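Local coordinates for protein lactaldehyde dehydrogenase (Escherichia coli, PDB 2IMP) that oxidises L-lactaldehyde irreversibly to L-lactate with NAD+ as cofactor, acts also on glycolaldehyde, and serves L-fucose and L-rhamnose degradation as a homotetramer, at residues 259-264 / 395-400; 308-313 / 351-356. One frame throughout, in Å; residues are numbered along the deposited sequence.

Interaction 1. Residues 259-264 / 395-400; sequences IVMDDA and DTLEDA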
loop_
_atom_site.group_PDB
_atom_site.type_symbol
_atom_site.label_atom_id
_atom_site.label_comp_id
_atom_site.label_asym_id
_atom_site.label_seq_id
_atom_site.Cartn_x
_atom_site.Cartn_y
_atom_site.Cartn_z
ATOM N N ILE A 259 23.191 23.609 -0.111
ATOM C CA ILE A 259 24.579 23.220 0.082
ATOM C C ILE A 259 25.368 22.973 -1.224
ATOM O O ILE A 259 25.061 22.055 -1.990
ATOM C CB ILE A 259 24.679 21.948 0.946
ATOM C CG1 ILE A 259 24.034 22.198 2.308
ATOM C CG2 ILE A 259 26.138 21.546 1.126
ATOM C CD1 ILE A 259 24.002 20.974 3.193
ATOM N N VAL A 260 26.377 23.805 -1.455
ATOM C CA VAL A 260 27.222 23.690 -2.637
ATOM C C VAL A 260 28.615 23.100 -2.322
ATOM O O VAL A 260 29.452 23.768 -1.723
ATOM C CB VAL A 260 27.431 25.070 -3.302
ATOM C CG1 VAL A 260 28.175 24.905 -4.626
ATOM C CG2 VAL A 260 26.088 25.759 -3.509
ATOM N N MET A 261 28.841 21.852 -2.712
ATOM C CA MET A 261 30.126 21.208 -2.472
ATOM C C MET A 261 31.208 21.618 -3.495
ATOM O O MET A 261 30.895 22.200 -4.533
ATOM C CB MET A 261 29.957 19.687 -2.486
ATOM C CG MET A 261 28.964 19.166 -1.459
ATOM S SD MET A 261 29.346 19.694 0.226
ATOM C CE MET A 261 30.633 18.517 0.649
ATOM N N ASP A 262 32.470 21.333 -3.191
ATOM C CA ASP A 262 33.538 21.685 -4.118
ATOM C C ASP A 262 33.423 20.949 -5.465
ATOM O O ASP A 262 33.641 21.535 -6.523
ATOM C CB ASP A 262 34.916 21.402 -3.502
ATOM C CG ASP A 262 35.255 22.341 -2.351
ATOM O OD1 ASP A 262 34.859 23.524 -2.404
ATOM O OD2 ASP A 262 35.932 21.896 -1.400
ATOM N N ASP A 263 33.071 19.669 -5.396
ATOM C CA ASP A 263 32.917 18.841 -6.585
ATOM C C ASP A 263 31.562 19.041 -7.281
ATOM O O ASP A 263 31.084 18.165 -8.000
ATOM C CB ASP A 263 33.058 17.367 -6.206
ATOM C CG ASP A 263 31.832 16.835 -5.489
ATOM O OD1 ASP A 263 31.293 17.560 -4.626
ATOM O OD2 ASP A 263 31.410 15.698 -5.783
ATOM N N ALA A 264 30.957 20.200 -7.058
ATOM C CA ALA A 264 29.661 20.498 -7.640
ATOM C C ALA A 264 29.693 21.237 -8.982
ATOM O O ALA A 264 30.536 22.105 -9.207
ATOM C CB ALA A 264 28.830 21.299 -6.651
ATOM N N ASP A 395 33.813 24.074 5.789
ATOM C CA ASP A 395 34.900 23.167 5.458
ATOM C C ASP A 395 34.461 21.730 5.103
ATOM O O ASP A 395 34.826 21.206 4.050
ATOM C CB ASP A 395 35.909 23.122 6.613
ATOM C CG ASP A 395 36.585 24.467 6.853
ATOM O OD1 ASP A 395 37.314 24.940 5.953
ATOM O OD2 ASP A 395 36.386 25.054 7.938
ATOM N N THR A 396 33.676 21.107 5.977
ATOM C CA THR A 396 33.231 19.746 5.720
ATOM C C THR A 396 31.702 19.553 5.574
ATOM O O THR A 396 30.907 20.372 6.039
ATOM C CB THR A 396 33.729 18.786 6.818
ATOM O OG1 THR A 396 33.120 19.132 8.067
ATOM C CG2 THR A 396 35.240 18.877 6.955
ATOM N N LEU A 397 31.321 18.466 4.910
ATOM C CA LEU A 397 29.917 18.153 4.717
ATOM C C LEU A 397 29.137 18.194 6.040
ATOM O O LEU A 397 28.025 18.718 6.106
ATOM C CB LEU A 397 29.768 16.768 4.086
ATOM C CG LEU A 397 28.333 16.285 3.853
ATOM C CD1 LEU A 397 27.653 17.187 2.839
ATOM C CD2 LEU A 397 28.345 14.845 3.362
ATOM N N GLU A 398 29.750 17.636 7.080
ATOM C CA GLU A 398 29.136 17.612 8.395
ATOM C C GLU A 398 28.808 19.015 8.926
ATOM O O GLU A 398 27.789 19.205 9.588
ATOM C CB GLU A 398 30.036 16.867 9.384
ATOM C CG GLU A 398 30.090 15.353 9.157
ATOM C CD GLU A 398 30.839 14.953 7.892
ATOM O OE1 GLU A 398 30.738 13.769 7.496
ATOM O OE2 GLU A 398 31.536 15.809 7.298
ATOM N N ASP A 399 29.675 19.980 8.625
ATOM C CA ASP A 399 29.453 21.365 9.034
ATOM C C ASP A 399 28.206 21.947 8.341
ATOM O O ASP A 399 27.343 22.564 8.970
ATOM C CB ASP A 399 30.659 22.243 8.663
ATOM C CG ASP A 399 31.924 21.869 9.415
ATOM O OD1 ASP A 399 32.163 20.660 9.611
ATOM O OD2 ASP A 399 32.695 22.784 9.792
ATOM N N ALA A 400 28.148 21.736 7.029
ATOM C CA ALA A 400 27.033 22.202 6.222
ATOM C C ALA A 400 25.693 21.560 6.640
ATOM O O ALA A 400 24.693 22.251 6.827
ATOM C CB ALA A 400 27.311 21.925 4.754
#

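Interaction 2. Residues 308-313 / 351-356; sequences AMQAVQ and VAFGGK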
loop_
_atom_site.group_PDB
_atom_site.type_symbol
_atom_site.label_atom_id
_atom_site.label_comp_id
_atom_site.label_asym_id
_atom_site.label_seq_id
_atom_site.Cartn_x
_atom_site.Cartn_y
_atom_site.Cartn_z
ATOM N N ALA A 308 25.148 36.661 -11.843
ATOM C CA ALA A 308 23.790 36.249 -12.165
ATOM C C ALA A 308 22.739 37.192 -11.561
ATOM O O ALA A 308 21.750 37.528 -12.204
ATOM C CB ALA A 308 23.549 34.820 -11.681
ATOM N N MET A 309 22.979 37.624 -10.328
ATOM C CA MET A 309 22.049 38.519 -9.652
ATOM C C MET A 309 22.026 39.961 -10.196
ATOM O O MET A 309 21.021 40.666 -10.055
ATOM C CB MET A 309 22.336 38.538 -8.153
ATOM C CG MET A 309 21.987 37.241 -7.459
ATOM S SD MET A 309 22.310 37.347 -5.705
ATOM C CE MET A 309 23.938 36.680 -5.660
ATOM N N GLN A 310 23.133 40.396 -10.792
ATOM C CA GLN A 310 23.176 41.731 -11.372
ATOM C C GLN A 310 22.231 41.852 -12.578
ATOM O O GLN A 310 21.629 42.901 -12.811
ATOM C CB GLN A 310 24.596 42.093 -11.823
ATOM C CG GLN A 310 25.412 42.858 -10.798
ATOM C CD GLN A 310 26.557 43.636 -11.435
ATOM O OE1 GLN A 310 26.335 44.575 -12.203
ATOM N NE2 GLN A 310 27.787 43.245 -11.120
ATOM N N ALA A 311 22.123 40.755 -13.321
ATOM C CA ALA A 311 21.268 40.678 -14.497
ATOM C C ALA A 311 19.763 40.655 -14.163
ATOM O O ALA A 311 18.918 40.851 -15.039
ATOM C CB ALA A 311 21.630 39.446 -15.312
ATOM N N VAL A 312 19.451 40.399 -12.897
ATOM C CA VAL A 312 18.066 40.365 -12.447
ATOM C C VAL A 312 17.423 41.760 -12.384
ATOM O O VAL A 312 17.748 42.560 -11.511
ATOM C CB VAL A 312 17.949 39.703 -11.049
ATOM C CG1 VAL A 312 16.527 39.823 -10.526
ATOM C CG2 VAL A 312 18.342 38.242 -11.137
ATOM N N GLN A 313 16.530 42.038 -13.326
ATOM C CA GLN A 313 15.839 43.320 -13.379
ATOM C C GLN A 313 14.494 43.310 -12.624
ATOM O O GLN A 313 13.754 42.327 -12.677
ATOM C CB GLN A 313 15.561 43.704 -14.835
ATOM C CG GLN A 313 16.756 43.614 -15.772
ATOM C CD GLN A 313 17.496 44.929 -15.928
ATOM O OE1 GLN A 313 18.145 45.408 -14.997
ATOM N NE2 GLN A 313 17.397 45.521 -17.114
ATOM N N VAL A 351 28.045 43.350 2.291
ATOM C CA VAL A 351 27.191 43.563 1.127
ATOM C C VAL A 351 27.932 43.508 -0.234
ATOM O O VAL A 351 28.595 44.469 -0.635
ATOM C CB VAL A 351 26.457 44.915 1.215
ATOM C CG1 VAL A 351 25.607 45.120 -0.026
ATOM C CG2 VAL A 351 25.589 44.955 2.460
ATOM N N ALA A 352 27.806 42.378 -0.922
ATOM C CA ALA A 352 28.443 42.196 -2.219
ATOM C C ALA A 352 27.596 42.715 -3.394
ATOM O O ALA A 352 28.065 42.790 -4.530
ATOM C CB ALA A 352 28.767 40.725 -2.429
ATOM N N PHE A 353 26.350 43.069 -3.092
ATOM C CA PHE A 353 25.419 43.577 -4.092
ATOM C C PHE A 353 24.035 43.946 -3.509
ATOM O O PHE A 353 23.506 43.232 -2.658
ATOM C CB PHE A 353 25.244 42.549 -5.215
ATOM C CG PHE A 353 24.491 43.072 -6.403
ATOM C CD1 PHE A 353 24.935 44.208 -7.076
ATOM C CD2 PHE A 353 23.329 42.445 -6.839
ATOM C CE1 PHE A 353 24.235 44.714 -8.171
ATOM C CE2 PHE A 353 22.617 42.940 -7.933
ATOM C CZ PHE A 353 23.070 44.082 -8.600
ATOM N N GLY A 354 23.475 45.058 -3.975
ATOM C CA GLY A 354 22.181 45.500 -3.490
ATOM C C GLY A 354 22.290 46.061 -2.087
ATOM O O GLY A 354 23.135 46.914 -1.823
ATOM N N GLY A 355 21.430 45.591 -1.189
ATOM C CA GLY A 355 21.466 46.048 0.190
ATOM C C GLY A 355 20.876 47.420 0.457
ATOM O O GLY A 355 21.034 47.966 1.549
ATOM N N LYS A 356 20.193 47.985 -0.530
ATOM C CA LYS A 356 19.587 49.302 -0.371
ATOM C C LYS A 356 18.172 49.393 -0.969
ATOM O O LYS A 356 17.995 49.288 -2.180
ATOM C CB LYS A 356 20.481 50.366 -1.014
ATOM C CG LYS A 356 19.970 51.794 -0.877
ATOM C CD LYS A 356 20.111 52.317 0.543
ATOM C CE LYS A 356 19.722 53.787 0.623
ATOM N NZ LYS A 356 19.846 54.333 2.003
#

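Interaction 1. Residues 259-264 / 395-400
I259 and A400 bring the two backbones closest, their CA atoms 6.7 Å apart where the end of strand 257-260 passes the first turn of helix 397-405, and M261 follows opposite L397 at a CA separation of 7.8 Å. The side chains meet in two separate apolar pairs. The A400 methyl sits against two branches of I259, with CD1 and CG2 of I259 each 3.8 Å from A400 CB. With CG1 anti to its carbonyl carbon (chi1 -59°) and the chain extended beyond it (chi2 176°), CD1 also stretches to the helix backbone, 3.9 Å from A400 C. Farther along, M261 is bent at chi2 and chi3, and the bend carries its thioether end to L397, whose side chain it crosses at about a right angle. The CE methyl of M261 touches L397 CD1 at 3.9 Å and L397 CB at 4.0 Å, while SD of M261 also borders CD1. Were I259 replaced by an alanine, losing CG1, CG2 and CD1 would probably leave a gap beside the A400 methyl, and I415 and F394 without part of their packing partner. All four touching residues are buried; F394 packs against I259, M261 and A400, and I415 against I259 and L397. Beyond M261 the chain enters a type I turn, M261 to A264, closed by A264 N to M261 O at 3.2 Å and tied by the D263 carboxylate to T417 and Q418. T396 stands at the N-cap position of the helix. Helix 397-405 makes a beta-alpha-beta crossover between parallel strands 388-394 and 409-416, with 290-294 and 257-260 between them in the sheet, and packs A400 on the end of strand 257-260 and L397 on M261 just beyond it.

Interaction 2. Residues 308-313 / 351-356
The F353 ring, from the segment 351-356, packs against helix 298-310 at M309 and Q310. Just before it, at A352, the chain turns a corner, and A352 and F353 both face L369 of strand 368-371, a classic beta bulge. F353 holds CG anti to its backbone N (chi1 -170°), which carries the ring across to the helix, far rim first. Q310 CG lies over one face, 3.8 Å from the ring centroid and 28° off the normal, a CH-pi contact displaced toward CE1 and CZ, each 3.4 Å from that carbon. The Q310 amide plane is inclined 33° to the ring. F353 CE2 approaches the backbone O of M309 at 3.5 Å, obliquely, and M309 CB lies 4.2 Å from F353 CD2. Beyond F353, G355 N bonds to T368 OG1 of strand 368-371. The chemistry is that of an aromatic ring resting on the aliphatic part of a glutamine and on helix backbone, which implies dispersion and weak CH-pi attraction at a partly exposed margin.

Interaction 1 is core and interaction 2 is nearer the surface: every touching residue of 259-264 / 395-400 is buried, whereas 308-313 / 351-356 is partly buried, combining buried M309 with exposed Q310 and partly exposed F353. Both join a helix to the same mixed sheet, through strands 257-260 and 350-353, with strands 290-294, 388-394 and 368-371 linking these across it. Aliphatic and thioether groups do the work in the buried contact; at the margin an aromatic ring meets a polar residue's methylene and the CB and backbone O of M309. Their centres lie about 24 Å apart, nearest atoms about 11 Å, and interaction 2 is nested within the loop that interaction 1 closes.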